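Long-range contacts in deacetylase EF_0837 (Enterococcus faecalis, PDB 2ICS), which catalyses the deacetylation of acetyl-(R)-mandelate in vitro, though with very low efficiency, and binds two zinc ions per subunit: residues 58-63 against 87-92; 69-74 against 273-278; 211-216 against 254-259. All coordinates share one frame; numbering follows the deposited sequence.

Contact 1 (58-63 against 87-92). With ZN (zinc ion), chain B.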
# COMPACT_ATOMS: atom_id res chain seq x y z
N ASP A 58 -2.90 3.07 0.04
CA ASP A 58 -2.67 1.67 -0.31
C ASP A 58 -1.44 1.64 -1.21
O ASP A 58 -1.55 1.92 -2.39
CB ASP A 58 -3.87 1.12 -1.07
CG ASP A 58 -3.90 -0.39 -1.13
OD1 ASP A 58 -2.82 -1.02 -0.97
OD2 ASP A 58 -4.99 -0.96 -1.34
N ASP A 59 -0.27 1.29 -0.66
CA ASP A 59 0.94 1.30 -1.47
C ASP A 59 1.23 0.07 -2.35
O ASP A 59 2.35 -0.10 -2.82
CB ASP A 59 2.18 1.63 -0.61
CG ASP A 59 2.56 0.51 0.34
OD1 ASP A 59 2.08 -0.63 0.16
OD2 ASP A 59 3.36 0.78 1.26
N HIS A 60 0.24 -0.79 -2.55
CA HIS A 60 0.44 -1.91 -3.45
C HIS A 60 -0.89 -2.14 -4.14
O HIS A 60 -1.79 -2.80 -3.62
CB HIS A 60 0.91 -3.18 -2.74
CG HIS A 60 1.29 -4.27 -3.69
ND1 HIS A 60 2.23 -5.24 -3.42
CD2 HIS A 60 0.81 -4.56 -4.93
CE1 HIS A 60 2.30 -6.07 -4.49
NE2 HIS A 60 1.45 -5.70 -5.43
N VAL A 61 -0.99 -1.60 -5.35
CA VAL A 61 -2.21 -1.67 -6.13
C VAL A 61 -1.93 -1.91 -7.62
O VAL A 61 -0.80 -1.78 -8.07
CB VAL A 61 -2.97 -0.33 -5.94
CG1 VAL A 61 -3.81 -0.01 -7.14
CG2 VAL A 61 -3.79 -0.38 -4.68
N HIS A 62 -2.97 -2.26 -8.36
CA HIS A 62 -2.87 -2.46 -9.80
C HIS A 62 -4.10 -1.79 -10.40
O HIS A 62 -5.20 -2.35 -10.41
CB HIS A 62 -2.81 -3.95 -10.12
CG HIS A 62 -1.53 -4.59 -9.69
ND1 HIS A 62 -0.31 -4.31 -10.27
CD2 HIS A 62 -1.26 -5.43 -8.66
CE1 HIS A 62 0.64 -4.96 -9.58
NE2 HIS A 62 0.11 -5.66 -8.59
N CYS A 63 -3.91 -0.56 -10.87
CA CYS A 63 -5.01 0.20 -11.42
C CYS A 63 -4.83 0.85 -12.79
O CYS A 63 -5.38 1.92 -13.04
CB CYS A 63 -5.43 1.27 -10.41
SG CYS A 63 -4.11 2.40 -9.93
N ILE A 87 -0.77 3.48 -4.94
CA ILE A 87 0.46 3.35 -5.68
C ILE A 87 0.40 2.06 -6.47
O ILE A 87 0.34 0.97 -5.89
CB ILE A 87 1.69 3.31 -4.75
CG1 ILE A 87 1.65 4.51 -3.79
CG2 ILE A 87 2.96 3.32 -5.58
CD1 ILE A 87 2.83 4.57 -2.83
N ASP A 88 0.39 2.18 -7.79
CA ASP A 88 0.36 1.01 -8.65
C ASP A 88 1.73 0.32 -8.57
O ASP A 88 2.76 0.94 -8.83
CB ASP A 88 0.06 1.42 -10.08
CG ASP A 88 0.16 0.27 -11.05
OD1 ASP A 88 1.29 -0.08 -11.44
OD2 ASP A 88 -0.90 -0.31 -11.40
N ALA A 89 1.73 -0.96 -8.21
CA ALA A 89 2.98 -1.71 -8.04
C ALA A 89 3.65 -2.28 -9.29
O ALA A 89 3.77 -3.50 -9.45
CB ALA A 89 2.77 -2.83 -7.01
N GLY A 90 4.09 -1.39 -10.18
CA GLY A 90 4.78 -1.83 -11.37
C GLY A 90 3.98 -2.50 -12.47
O GLY A 90 4.51 -3.34 -13.20
N THR A 91 2.72 -2.15 -12.61
CA THR A 91 1.91 -2.74 -13.67
C THR A 91 2.54 -2.37 -15.01
O THR A 91 2.52 -3.16 -15.95
CB THR A 91 0.47 -2.19 -13.67
OG1 THR A 91 -0.16 -2.50 -12.42
CG2 THR A 91 -0.33 -2.80 -14.81
N THR A 92 3.10 -1.17 -15.08
CA THR A 92 3.71 -0.68 -16.31
C THR A 92 5.21 -0.47 -16.21
O THR A 92 5.76 -0.27 -15.12
CB THR A 92 3.12 0.69 -16.73
OG1 THR A 92 3.48 1.69 -15.77
CG2 THR A 92 1.61 0.61 -16.83
ZN ZN B . 0.83 -6.89 -7.20
O HOH W 1 1.11 -8.69 -6.33

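Contact 2 (69-74 against 273-278). With ADE (adenine), chain D.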
# COMPACT_ATOMS: atom_id res chain seq x y z
N LEU A 69 -5.20 -8.54 -17.96
CA LEU A 69 -6.00 -9.14 -16.90
C LEU A 69 -5.79 -8.44 -15.56
O LEU A 69 -6.74 -8.20 -14.82
CB LEU A 69 -5.63 -10.62 -16.75
CG LEU A 69 -5.42 -11.44 -18.02
CD1 LEU A 69 -5.23 -12.91 -17.65
CD2 LEU A 69 -6.61 -11.29 -18.96
N TYR A 70 -4.54 -8.14 -15.27
CA TYR A 70 -4.13 -7.48 -14.03
C TYR A 70 -4.44 -5.98 -14.09
O TYR A 70 -3.58 -5.18 -14.44
CB TYR A 70 -2.62 -7.71 -13.87
CG TYR A 70 -2.17 -8.15 -12.49
CD1 TYR A 70 -2.77 -9.23 -11.83
CD2 TYR A 70 -1.11 -7.50 -11.85
CE1 TYR A 70 -2.32 -9.64 -10.57
CE2 TYR A 70 -0.65 -7.91 -10.60
CZ TYR A 70 -1.27 -8.97 -9.96
OH TYR A 70 -0.84 -9.35 -8.71
N TYR A 71 -5.67 -5.60 -13.74
CA TYR A 71 -6.06 -4.19 -13.79
C TYR A 71 -7.27 -3.88 -12.90
O TYR A 71 -7.88 -4.77 -12.31
CB TYR A 71 -6.44 -3.82 -15.23
CG TYR A 71 -7.80 -4.34 -15.64
CD1 TYR A 71 -8.95 -3.56 -15.49
CD2 TYR A 71 -7.96 -5.66 -16.07
CE1 TYR A 71 -10.22 -4.07 -15.77
CE2 TYR A 71 -9.23 -6.18 -16.35
CZ TYR A 71 -10.35 -5.38 -16.19
OH TYR A 71 -11.61 -5.90 -16.42
N ASP A 72 -7.61 -2.60 -12.84
CA ASP A 72 -8.78 -2.13 -12.10
C ASP A 72 -8.96 -0.65 -12.38
O ASP A 72 -8.15 -0.04 -13.07
CB ASP A 72 -8.64 -2.36 -10.59
CG ASP A 72 -9.98 -2.65 -9.93
OD1 ASP A 72 -11.00 -2.09 -10.41
OD2 ASP A 72 -10.02 -3.42 -8.95
N TYR A 73 -10.03 -0.08 -11.84
CA TYR A 73 -10.30 1.34 -12.03
C TYR A 73 -9.98 2.09 -10.75
O TYR A 73 -10.58 1.85 -9.71
CB TYR A 73 -11.76 1.55 -12.43
CG TYR A 73 -12.16 0.73 -13.63
CD1 TYR A 73 -12.59 -0.59 -13.49
CD2 TYR A 73 -12.04 1.24 -14.93
CE1 TYR A 73 -12.89 -1.38 -14.59
CE2 TYR A 73 -12.33 0.45 -16.05
CZ TYR A 73 -12.75 -0.86 -15.87
OH TYR A 73 -13.02 -1.65 -16.95
N PRO A 74 -9.02 3.02 -10.83
CA PRO A 74 -8.54 3.85 -9.73
C PRO A 74 -9.57 4.25 -8.67
O PRO A 74 -9.37 4.01 -7.48
CB PRO A 74 -7.95 5.06 -10.44
CG PRO A 74 -7.33 4.42 -11.64
CD PRO A 74 -8.42 3.47 -12.11
N ILE A 273 -4.52 -5.39 -4.67
CA ILE A 273 -5.85 -5.52 -5.24
C ILE A 273 -5.91 -5.23 -6.74
O ILE A 273 -5.13 -4.44 -7.28
CB ILE A 273 -6.80 -4.55 -4.52
CG1 ILE A 273 -8.25 -4.82 -4.90
CG2 ILE A 273 -6.44 -3.10 -4.89
CD1 ILE A 273 -9.23 -3.99 -4.08
N TYR A 274 -6.83 -5.91 -7.41
CA TYR A 274 -7.09 -5.69 -8.82
C TYR A 274 -8.53 -6.18 -8.98
O TYR A 274 -9.03 -6.89 -8.10
CB TYR A 274 -6.07 -6.42 -9.73
CG TYR A 274 -6.23 -7.90 -9.91
CD1 TYR A 274 -6.70 -8.42 -11.12
CD2 TYR A 274 -5.83 -8.79 -8.92
CE1 TYR A 274 -6.77 -9.79 -11.33
CE2 TYR A 274 -5.89 -10.16 -9.12
CZ TYR A 274 -6.36 -10.66 -10.33
OH TYR A 274 -6.42 -12.02 -10.53
N ILE A 275 -9.19 -5.80 -10.06
CA ILE A 275 -10.60 -6.13 -10.23
C ILE A 275 -11.07 -7.53 -9.82
O ILE A 275 -12.10 -7.66 -9.16
CB ILE A 275 -11.08 -5.81 -11.67
CG1 ILE A 275 -12.61 -5.73 -11.69
CG2 ILE A 275 -10.58 -6.86 -12.65
CD1 ILE A 275 -13.17 -4.98 -12.89
N ARG A 276 -10.31 -8.56 -10.17
CA ARG A 276 -10.71 -9.93 -9.83
C ARG A 276 -10.76 -10.26 -8.35
O ARG A 276 -11.77 -10.81 -7.88
CB ARG A 276 -9.82 -10.94 -10.57
CG ARG A 276 -9.95 -10.87 -12.09
CD ARG A 276 -9.07 -11.90 -12.80
NE ARG A 276 -9.44 -13.27 -12.48
CZ ARG A 276 -8.89 -14.35 -13.03
NH1 ARG A 276 -7.93 -14.21 -13.95
NH2 ARG A 276 -9.30 -15.56 -12.68
N ASN A 277 -9.70 -9.96 -7.59
CA ASN A 277 -9.76 -10.28 -6.17
C ASN A 277 -10.58 -9.26 -5.38
O ASN A 277 -10.91 -9.49 -4.23
CB ASN A 277 -8.35 -10.45 -5.55
CG ASN A 277 -7.49 -9.21 -5.66
OD1 ASN A 277 -7.95 -8.09 -5.46
ND2 ASN A 277 -6.21 -9.42 -5.96
N ARG A 278 -10.92 -8.14 -6.02
CA ARG A 278 -11.74 -7.12 -5.37
C ARG A 278 -13.21 -7.52 -5.47
O ARG A 278 -13.96 -7.46 -4.49
CB ARG A 278 -11.57 -5.74 -6.02
CG ARG A 278 -12.75 -4.80 -5.73
CD ARG A 278 -12.50 -3.36 -6.13
NE ARG A 278 -12.54 -3.13 -7.57
CZ ARG A 278 -13.64 -3.09 -8.31
NH1 ARG A 278 -14.84 -3.25 -7.75
NH2 ARG A 278 -13.55 -2.87 -9.62
N9 ADE D . 1.97 -15.38 -9.49
C8 ADE D . 2.79 -15.28 -8.40
N7 ADE D . 2.71 -14.08 -7.89
C5 ADE D . 1.84 -13.34 -8.62
C6 ADE D . 1.35 -12.00 -8.55
N6 ADE D . 1.79 -11.13 -7.56
N1 ADE D . 0.46 -11.59 -9.48
C2 ADE D . 0.02 -12.41 -10.45
N3 ADE D . 0.45 -13.67 -10.55
C4 ADE D . 1.35 -14.17 -9.66

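Contact 3 (211-216 against 254-259). With ZN (zinc ion), chain C.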
# COMPACT_ATOMS: atom_id res chain seq x y z
N HIS A 211 4.16 -8.78 0.20
CA HIS A 211 3.70 -10.17 0.33
C HIS A 211 4.43 -10.81 1.51
O HIS A 211 4.62 -12.03 1.57
CB HIS A 211 4.02 -10.99 -0.93
CG HIS A 211 3.45 -10.42 -2.19
ND1 HIS A 211 2.22 -9.81 -2.28
CD2 HIS A 211 3.94 -10.45 -3.45
CE1 HIS A 211 2.01 -9.48 -3.56
NE2 HIS A 211 3.03 -9.85 -4.31
N CYS A 212 4.85 -9.97 2.46
CA CYS A 212 5.61 -10.44 3.61
C CYS A 212 5.06 -11.63 4.40
O CYS A 212 5.83 -12.44 4.90
CB CYS A 212 5.88 -9.26 4.57
SG CYS A 212 4.43 -8.57 5.40
N PHE A 213 3.74 -11.74 4.52
CA PHE A 213 3.16 -12.86 5.25
C PHE A 213 2.50 -13.90 4.36
O PHE A 213 1.47 -14.46 4.72
CB PHE A 213 2.15 -12.37 6.30
CG PHE A 213 2.75 -11.50 7.38
CD1 PHE A 213 4.08 -11.64 7.76
CD2 PHE A 213 1.96 -10.55 8.03
CE1 PHE A 213 4.63 -10.84 8.77
CE2 PHE A 213 2.50 -9.74 9.04
CZ PHE A 213 3.83 -9.89 9.41
N ASN A 214 3.10 -14.18 3.20
CA ASN A 214 2.52 -15.19 2.32
C ASN A 214 2.79 -16.56 2.94
O ASN A 214 3.77 -16.73 3.68
CB ASN A 214 3.11 -15.10 0.90
CG ASN A 214 4.56 -15.55 0.83
OD1 ASN A 214 5.46 -14.75 0.56
ND2 ASN A 214 4.79 -16.84 1.06
N GLY A 215 1.93 -17.53 2.65
CA GLY A 215 2.10 -18.85 3.24
C GLY A 215 2.83 -19.89 2.42
O GLY A 215 2.78 -21.07 2.74
N LYS A 216 3.52 -19.46 1.36
CA LYS A 216 4.26 -20.40 0.53
C LYS A 216 5.46 -20.97 1.29
O LYS A 216 5.88 -20.42 2.31
CB LYS A 216 4.71 -19.69 -0.76
CG LYS A 216 3.54 -19.11 -1.55
CD LYS A 216 3.98 -18.28 -2.76
CE LYS A 216 2.77 -17.66 -3.46
NZ LYS A 216 3.11 -16.71 -4.56
N HIS A 254 -2.16 -17.73 9.46
CA HIS A 254 -1.25 -18.43 10.35
C HIS A 254 0.12 -17.77 10.41
O HIS A 254 0.71 -17.64 11.48
CB HIS A 254 -1.10 -19.89 9.92
CG HIS A 254 -0.25 -20.70 10.85
ND1 HIS A 254 -0.60 -20.94 12.16
CD2 HIS A 254 0.97 -21.26 10.68
CE1 HIS A 254 0.36 -21.61 12.75
NE2 HIS A 254 1.33 -21.82 11.88
N VAL A 255 0.62 -17.34 9.25
CA VAL A 255 1.92 -16.70 9.19
C VAL A 255 1.94 -15.38 9.96
O VAL A 255 2.87 -15.11 10.73
CB VAL A 255 2.34 -16.47 7.73
CG1 VAL A 255 3.67 -15.73 7.67
CG2 VAL A 255 2.46 -17.82 7.01
N ALA A 256 0.91 -14.56 9.75
CA ALA A 256 0.79 -13.27 10.41
C ALA A 256 0.64 -13.44 11.92
O ALA A 256 1.21 -12.68 12.70
CB ALA A 256 -0.42 -12.49 9.85
N GLU A 257 -0.14 -14.45 12.31
CA GLU A 257 -0.36 -14.72 13.73
C GLU A 257 0.92 -15.22 14.37
O GLU A 257 1.27 -14.80 15.47
CB GLU A 257 -1.48 -15.75 13.90
CG GLU A 257 -2.83 -15.26 13.38
CD GLU A 257 -3.88 -16.36 13.32
OE1 GLU A 257 -3.51 -17.52 13.03
OE2 GLU A 257 -5.07 -16.06 13.54
N THR A 258 1.62 -16.12 13.68
CA THR A 258 2.87 -16.65 14.22
C THR A 258 3.85 -15.51 14.39
O THR A 258 4.51 -15.39 15.42
CB THR A 258 3.48 -17.71 13.29
OG1 THR A 258 2.59 -18.82 13.20
CG2 THR A 258 4.82 -18.18 13.82
N ALA A 259 3.96 -14.66 13.37
CA ALA A 259 4.87 -13.52 13.43
C ALA A 259 4.56 -12.63 14.63
O ALA A 259 5.47 -12.22 15.36
CB ALA A 259 4.80 -12.72 12.13
ZN ZN C . 3.18 -9.51 -6.47
O HOH W 1 1.11 -8.69 -6.33

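Contact 1 (58-63 against 87-92)
His62 and Thr91 meet where their chains leave neighbouring strands, and here the fit is tight. ND1 of His62 donates to OG1 of Thr91 over 2.8 Å, almost straight (169°) and in the imidazole plane, while NE2 binds zinc at 2.0 Å. Thr91 OG1 in turn donates to the syn lone pair of Asp88 OD2; the anti lone pair of OD2 receives Cys63 N at 3.1 Å. With CG anti to its backbone N (chi1 174°), Asp88 also offers OD1 to Thr91 N in an Asx motif. Thr91 is the second-shell residue; Asp88, one step further out, fixes its hydroxyl, consistent with orienting His62. Alongside, Ala89 N bonds Val61 O at 2.7 Å and Val61 N bonds Ile87 O, the parallel pairing of strands 51-61 and 83-89 in a beta-alpha-beta unit of the TIM barrel. His60 and His62 form the His-X-His motif that amidohydrolases carry at the end of the first barrel strand. The methyl of Ala89 lies over one face of the His60 ring, 3.7 Å from CB to centroid, while His60 ND1 is held by Thr210 and NE2 binds the same zinc at 2.2 Å; a water, Asp272 and the carboxylated Lys154 complete the metal site. The Asp59 end has no side-chain polar bond across it: Ile87 CD1 meets Asp59 CB at 3.7 Å, Ile87 N bonds Asp58 O, and the Asp59 carboxylate leads away.

Contact 2 (69-74 against 273-278)
Asp72 and Arg278 form the polar heart of this contact, a side-on salt bridge in which each carboxylate oxygen takes one guanidinium nitrogen on its syn lone pair: NH2 of Arg278 reaches OD1 of Asp72 at 2.8 Å, and NE reaches OD2 at 2.9 Å. The two planes are turned 32° apart, and the bend of the arginine chain at chi3 (73°) brings its NE edge round to the acid. Beside them Ile275 N donates to Tyr71 O at 2.8 Å, while CG2 of Ile275 sits over one face of the Tyr71 ring, 4.1 Å from its centroid. Further along, the rings of Tyr70 and Tyr274 meet obliquely, their planes at 41° and their centroids 4.8 Å apart. The next shell fixes these groups. Tyr73 N bonds Asp72 OD1 at 2.7 Å on its anti side, giving that oxygen two donors. Asn277 OD1 accepts at 3.1 Å from the backbone N of Tyr274, the residue at the N-cap position of helix 275-279; Asn277 ND2 turns to the carbonyl of Asp272, a zinc ligand. Tyr70, which lines the adenine pocket with its OH 2.7 Å from N1 of adenine, packs against Tyr274 at the start of the helix; the contact joins the loops after the first and last strands at the catalytic end of the amidohydrolase TIM barrel.

Contact 3 (211-216 against 254-259)
Phe213, third residue of a type I turn running from His211 to Asn214, brings its CA to 5.6 Å from the CA of Val255, the closest CA pair of the two segments. The turn is closed by Asn214 N on His211 O, and it presents the Phe213 side chain to the helix with CG anti to the carbonyl carbon (chi1 -63°). Its ring is held between two partners. Over the centre of one face lies SG of Cys212, the preceding residue; over the opposite face, off towards the rim, lies CA of Ala256, 4.1 Å from the ring centroid. The methyl of Ala256 reaches the ring atom CD2 at 3.6 Å, and one turn further on from Val255 the CB of Ala259 meets CE1 at 3.9 Å. Val255 straddles the loop: CG1 faces the Phe213 CB at 3.9 Å, while CG2 reaches the backbone beyond it, touching Gly215 CA at 3.9 Å. In the barrel this joins the loop that follows strand 208-210 to the helix that comes after the adjacent parallel strand 241-243, apolar groups doing the work across the contact. The same turn begins with His211, the zinc ligand that amidohydrolases place at the end of the sixth strand; its NE2 binds the metal at 2.2 Å, and its ND1 is held by the carbonyl of Gly245. The Phe213 side chain also touches Ile244 and Tyr298. Just before the helix segment, Asn252 exchanges a backbone hydrogen bond with Phe213 and its side chain accepts from Val255 N, tying loop and helix start together.

Contact 1 brings two histidine ligands to one zinc and contact 3 brings one to the other, while contact 2 adds a residue of the adenine pocket. Contacts 1 and 2, centres 10 Å apart, interlock: His62 N probably bonds Ile273 O at 3.3 Å, and Tyr70 CE2 packs 3.1 Å from His62 NE2, putting the adenine-facing tyrosine beside a zinc ligand. Contact 3 lies farther out, its centre 21 Å from that of contact 1, yet its first residue returns to the site, with His211 CE1 3.6 Å from His60 CE1. One water is bound by both zinc ions and so belongs to contacts 1 and 3. Contacts 2 and 3 do not touch; their nearest atoms are about 6 Å apart.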